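Local coordinates for uncharacterized protein Atu2773 (Agrobacterium tumefaciens, PDB 2QV5) that is of unknown function but belongs to the divergent polysaccharide deacetylase family, consistent with a role in removing acetyl groups from a polysaccharide, at residues A[136-141]-A[156-161]. Sequence-based numbering, arbitrary orientation.
Sequences RFLAEQ and LLFLDD
Phe158 and Asp160 reach out from strand 157-160 to Leu138, which stands on a turn in the loop that precedes helix 141-153. The two strand residues are two positions apart and so point to the same side of the sheet, while Leu157 before them and Leu159 between them turn to the other side, against Leu83. Phe158 comes first. Its CG lies anti to the backbone N (chi1 -174°), which carries the ring well out from the strand until its far carbon CZ stands 4.1 Å from Leu138 CD2. The methyl sits at the edge of the ring, near its plane, and does not lie over a face. A large flat apolar residue suits this buried place, reaching from the sheet to the loop, with Val129 of the adjoining strand beside it.

Asp160 and Leu138 extend toward each other from opposite directions, and the acid's OD2 comes near both leucine methyls: Asp160 OD2 is 3.9 Å from Leu138 CD1 and 4.0 Å from Leu138 CD2. These are van der Waals contacts. The polar demands of the buried acid are met elsewhere, as OD2 accepts from the hydroxyls of Ser169 and Ser167 and OD1 from the backbone N of Gly162. Leucine's branched end is apt here, because one methyl meets ring and carboxylate together while the other lies against the acid; Leu88 and Leu144 add further apolar contacts. Leu138 itself is carried by a short turn in which Glu140 N bonds to Phe137 O, at 3.2 Å, just before the helix begins at Gln141.

The arrangement belongs to a parallel beta-alpha-beta unit: strand 128-131, this loop and helix 141-153 lead to the neighbouring parallel strand 157-160, and Leu138 packs the loop against the side chains of Phe158 and Asp160 on one side of that strand.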
ATOM      1  N   ARG A 136     -11.197  12.151  -6.084  1.00 26.70           N
ATOM      2  CA  ARG A 136     -11.674  13.440  -5.582  1.00 29.42           C
ATOM      3  C   ARG A 136     -10.878  13.896  -4.357  1.00 30.33           C
ATOM      4  O   ARG A 136     -10.416  15.037  -4.315  1.00 27.95           O
ATOM      5  CB  ARG A 136     -13.179  13.364  -5.271  1.00 33.95           C
ATOM      6  CG  ARG A 136     -13.809  14.596  -4.589  1.00 42.90           C
ATOM      7  CD  ARG A 136     -13.941  15.807  -5.518  1.00 53.47           C
ATOM      8  NE  ARG A 136     -14.668  15.507  -6.754  1.00 59.47           N
ATOM      9  CZ  ARG A 136     -15.939  15.825  -6.991  1.00 60.63           C
ATOM     10  NH1 ARG A 136     -16.662  16.463  -6.076  1.00 60.88           N
ATOM     11  NH2 ARG A 136     -16.491  15.499  -8.152  1.00 56.76           N
ATOM     12  N   PHE A 137     -10.703  12.995  -3.387  1.00 27.69           N
ATOM     13  CA  PHE A 137     -10.081  13.316  -2.097  1.00 27.82           C
ATOM     14  C   PHE A 137      -8.630  13.813  -2.189  1.00 26.70           C
ATOM     15  O   PHE A 137      -8.258  14.784  -1.519  1.00 24.61           O
ATOM     16  CB  PHE A 137     -10.160  12.113  -1.149  1.00 27.87           C
ATOM     17  CG  PHE A 137      -9.941  12.461   0.298  1.00 23.65           C
ATOM     18  CD1 PHE A 137     -11.009  12.836   1.100  1.00 27.50           C
ATOM     19  CD2 PHE A 137      -8.669  12.408   0.861  1.00 24.05           C
ATOM     20  CE1 PHE A 137     -10.816  13.163   2.434  1.00 23.69           C
ATOM     21  CE2 PHE A 137      -8.467  12.730   2.196  1.00 19.55           C
ATOM     22  CZ  PHE A 137      -9.540  13.100   2.985  1.00 24.43           C
ATOM     23  N   LEU A 138      -7.829  13.155  -3.025  1.00 22.90           N
ATOM     24  CA  LEU A 138      -6.394  13.436  -3.120  1.00 19.85           C
ATOM     25  C   LEU A 138      -6.058  14.783  -3.746  1.00 19.87           C
ATOM     26  O   LEU A 138      -4.977  15.320  -3.514  1.00 18.25           O
ATOM     27  CB  LEU A 138      -5.656  12.289  -3.842  1.00 23.79           C
ATOM     28  CG  LEU A 138      -5.652  10.927  -3.125  1.00 15.14           C
ATOM     29  CD1 LEU A 138      -5.253   9.792  -4.085  1.00 24.08           C
ATOM     30  CD2 LEU A 138      -4.793  10.921  -1.838  1.00 16.32           C
ATOM     31  N   ALA A 139      -6.991  15.323  -4.528  1.00 20.22           N
ATOM     32  CA  ALA A 139      -6.834  16.638  -5.151  1.00 27.32           C
ATOM     33  C   ALA A 139      -7.262  17.811  -4.246  1.00 26.66           C
ATOM     34  O   ALA A 139      -7.158  18.974  -4.646  1.00 29.75           O
ATOM     35  CB  ALA A 139      -7.595  16.673  -6.480  1.00 29.45           C
ATOM     36  N   GLU A 140      -7.726  17.508  -3.031  1.00 24.44           N
ATOM     37  CA  GLU A 140      -8.246  18.525  -2.112  1.00 24.29           C
ATOM     38  C   GLU A 140      -7.358  18.755  -0.887  1.00 23.07           C
ATOM     39  O   GLU A 140      -7.416  17.986   0.078  1.00 25.70           O
ATOM     40  CB  GLU A 140      -9.669  18.168  -1.683  1.00 28.57           C
ATOM     41  CG  GLU A 140     -10.661  18.042  -2.838  1.00 35.35           C
ATOM     42  CD  GLU A 140     -11.018  19.376  -3.469  1.00 51.59           C
ATOM     43  OE1 GLU A 140     -11.633  20.220  -2.775  1.00 57.57           O
ATOM     44  OE2 GLU A 140     -10.700  19.573  -4.664  1.00 51.35           O
ATOM     45  N   GLN A 141      -6.556  19.824  -0.941  1.00 23.33           N
ATOM     46  CA  GLN A 141      -5.545  20.151   0.079  1.00 21.05           C
ATOM     47  C   GLN A 141      -6.116  20.180   1.494  1.00 25.41           C
ATOM     48  O   GLN A 141      -5.565  19.562   2.400  1.00 25.10           O
ATOM     49  CB  GLN A 141      -4.861  21.485  -0.266  1.00 24.73           C
ATOM     50  CG  GLN A 141      -4.089  22.162   0.868  1.00 32.57           C
ATOM     51  CD  GLN A 141      -2.605  21.884   0.839  1.00 40.57           C
ATOM     52  OE1 GLN A 141      -2.074  21.331  -0.127  1.00 49.25           O
ATOM     53  NE2 GLN A 141      -1.918  22.278   1.903  1.00 42.39           N
ATOM     54  N   LEU A 156       3.966   6.341  10.424  1.00  9.75           N
ATOM     55  CA  LEU A 156       3.565   5.519   9.294  1.00  9.45           C
ATOM     56  C   LEU A 156       3.952   6.199   7.982  1.00 12.45           C
ATOM     57  O   LEU A 156       3.984   7.437   7.893  1.00 17.33           O
ATOM     58  CB  LEU A 156       2.041   5.306   9.300  1.00  8.55           C
ATOM     59  CG  LEU A 156       1.384   4.594  10.485  1.00 10.61           C
ATOM     60  CD1 LEU A 156      -0.106   4.951  10.584  1.00 13.44           C
ATOM     61  CD2 LEU A 156       1.575   3.090  10.352  1.00  9.71           C
ATOM     62  N   LEU A 157       4.226   5.384   6.964  1.00 12.12           N
ATOM     63  CA  LEU A 157       4.474   5.894   5.619  1.00 11.01           C
ATOM     64  C   LEU A 157       3.158   5.996   4.876  1.00  9.87           C
ATOM     65  O   LEU A 157       2.205   5.318   5.235  1.00 12.42           O
ATOM     66  CB  LEU A 157       5.436   4.973   4.858  1.00 10.32           C
ATOM     67  CG  LEU A 157       5.017   3.549   4.463  1.00 15.08           C
ATOM     68  CD1 LEU A 157       4.294   3.493   3.119  1.00 10.47           C
ATOM     69  CD2 LEU A 157       6.277   2.751   4.375  1.00  8.98           C
ATOM     70  N   PHE A 158       3.116   6.835   3.842  1.00 12.63           N
ATOM     71  CA  PHE A 158       1.939   6.982   2.970  1.00 11.44           C
ATOM     72  C   PHE A 158       2.338   6.586   1.545  1.00 11.09           C
ATOM     73  O   PHE A 158       3.203   7.213   0.926  1.00 12.65           O
ATOM     74  CB  PHE A 158       1.443   8.445   3.021  1.00 19.32           C
ATOM     75  CG  PHE A 158       0.149   8.696   2.277  1.00 20.42           C
ATOM     76  CD1 PHE A 158      -1.060   8.753   2.965  1.00 29.60           C
ATOM     77  CD2 PHE A 158       0.142   8.917   0.901  1.00 26.44           C
ATOM     78  CE1 PHE A 158      -2.260   8.993   2.292  1.00 38.73           C
ATOM     79  CE2 PHE A 158      -1.049   9.150   0.217  1.00 20.34           C
ATOM     80  CZ  PHE A 158      -2.251   9.194   0.911  1.00 27.39           C
ATOM     81  N   LEU A 159       1.714   5.546   1.016  1.00 11.67           N
ATOM     82  CA  LEU A 159       1.945   5.144  -0.362  1.00 11.95           C
ATOM     83  C   LEU A 159       0.750   5.593  -1.208  1.00 16.05           C
ATOM     84  O   LEU A 159      -0.390   5.200  -0.973  1.00 19.55           O
ATOM     85  CB  LEU A 159       2.175   3.623  -0.456  1.00  9.82           C
ATOM     86  CG  LEU A 159       2.398   3.064  -1.867  1.00  7.88           C
ATOM     87  CD1 LEU A 159       3.745   3.495  -2.447  1.00  9.23           C
ATOM     88  CD2 LEU A 159       2.271   1.568  -1.881  1.00 14.30           C
ATOM     89  N   ASP A 160       1.014   6.454  -2.175  1.00 15.05           N
ATOM     90  CA  ASP A 160      -0.030   6.910  -3.076  1.00 15.52           C
ATOM     91  C   ASP A 160       0.043   6.010  -4.308  1.00 16.87           C
ATOM     92  O   ASP A 160       1.115   5.837  -4.900  1.00 17.16           O
ATOM     93  CB  ASP A 160       0.207   8.397  -3.396  1.00 10.79           C
ATOM     94  CG  ASP A 160      -0.941   9.045  -4.182  1.00 28.30           C
ATOM     95  OD1 ASP A 160      -1.423   8.470  -5.183  1.00 22.02           O
ATOM     96  OD2 ASP A 160      -1.337  10.173  -3.811  1.00 22.65           O
ATOM     97  N   ASP A 161      -1.082   5.420  -4.704  1.00 18.36           N
ATOM     98  CA  ASP A 161      -1.048   4.442  -5.812  1.00 20.45           C
ATOM     99  C   ASP A 161      -0.825   5.047  -7.219  1.00 17.71           C
ATOM    100  O   ASP A 161      -0.618   4.319  -8.191  1.00 24.34           O
ATOM    101  CB  ASP A 161      -2.263   3.500  -5.771  1.00 16.03           C
ATOM    102  CG  ASP A 161      -3.548   4.150  -6.257  1.00 22.24           C
ATOM    103  OD1 ASP A 161      -3.612   5.387  -6.392  1.00 25.38           O
ATOM    104  OD2 ASP A 161      -4.521   3.398  -6.484  1.00 27.54           O
TER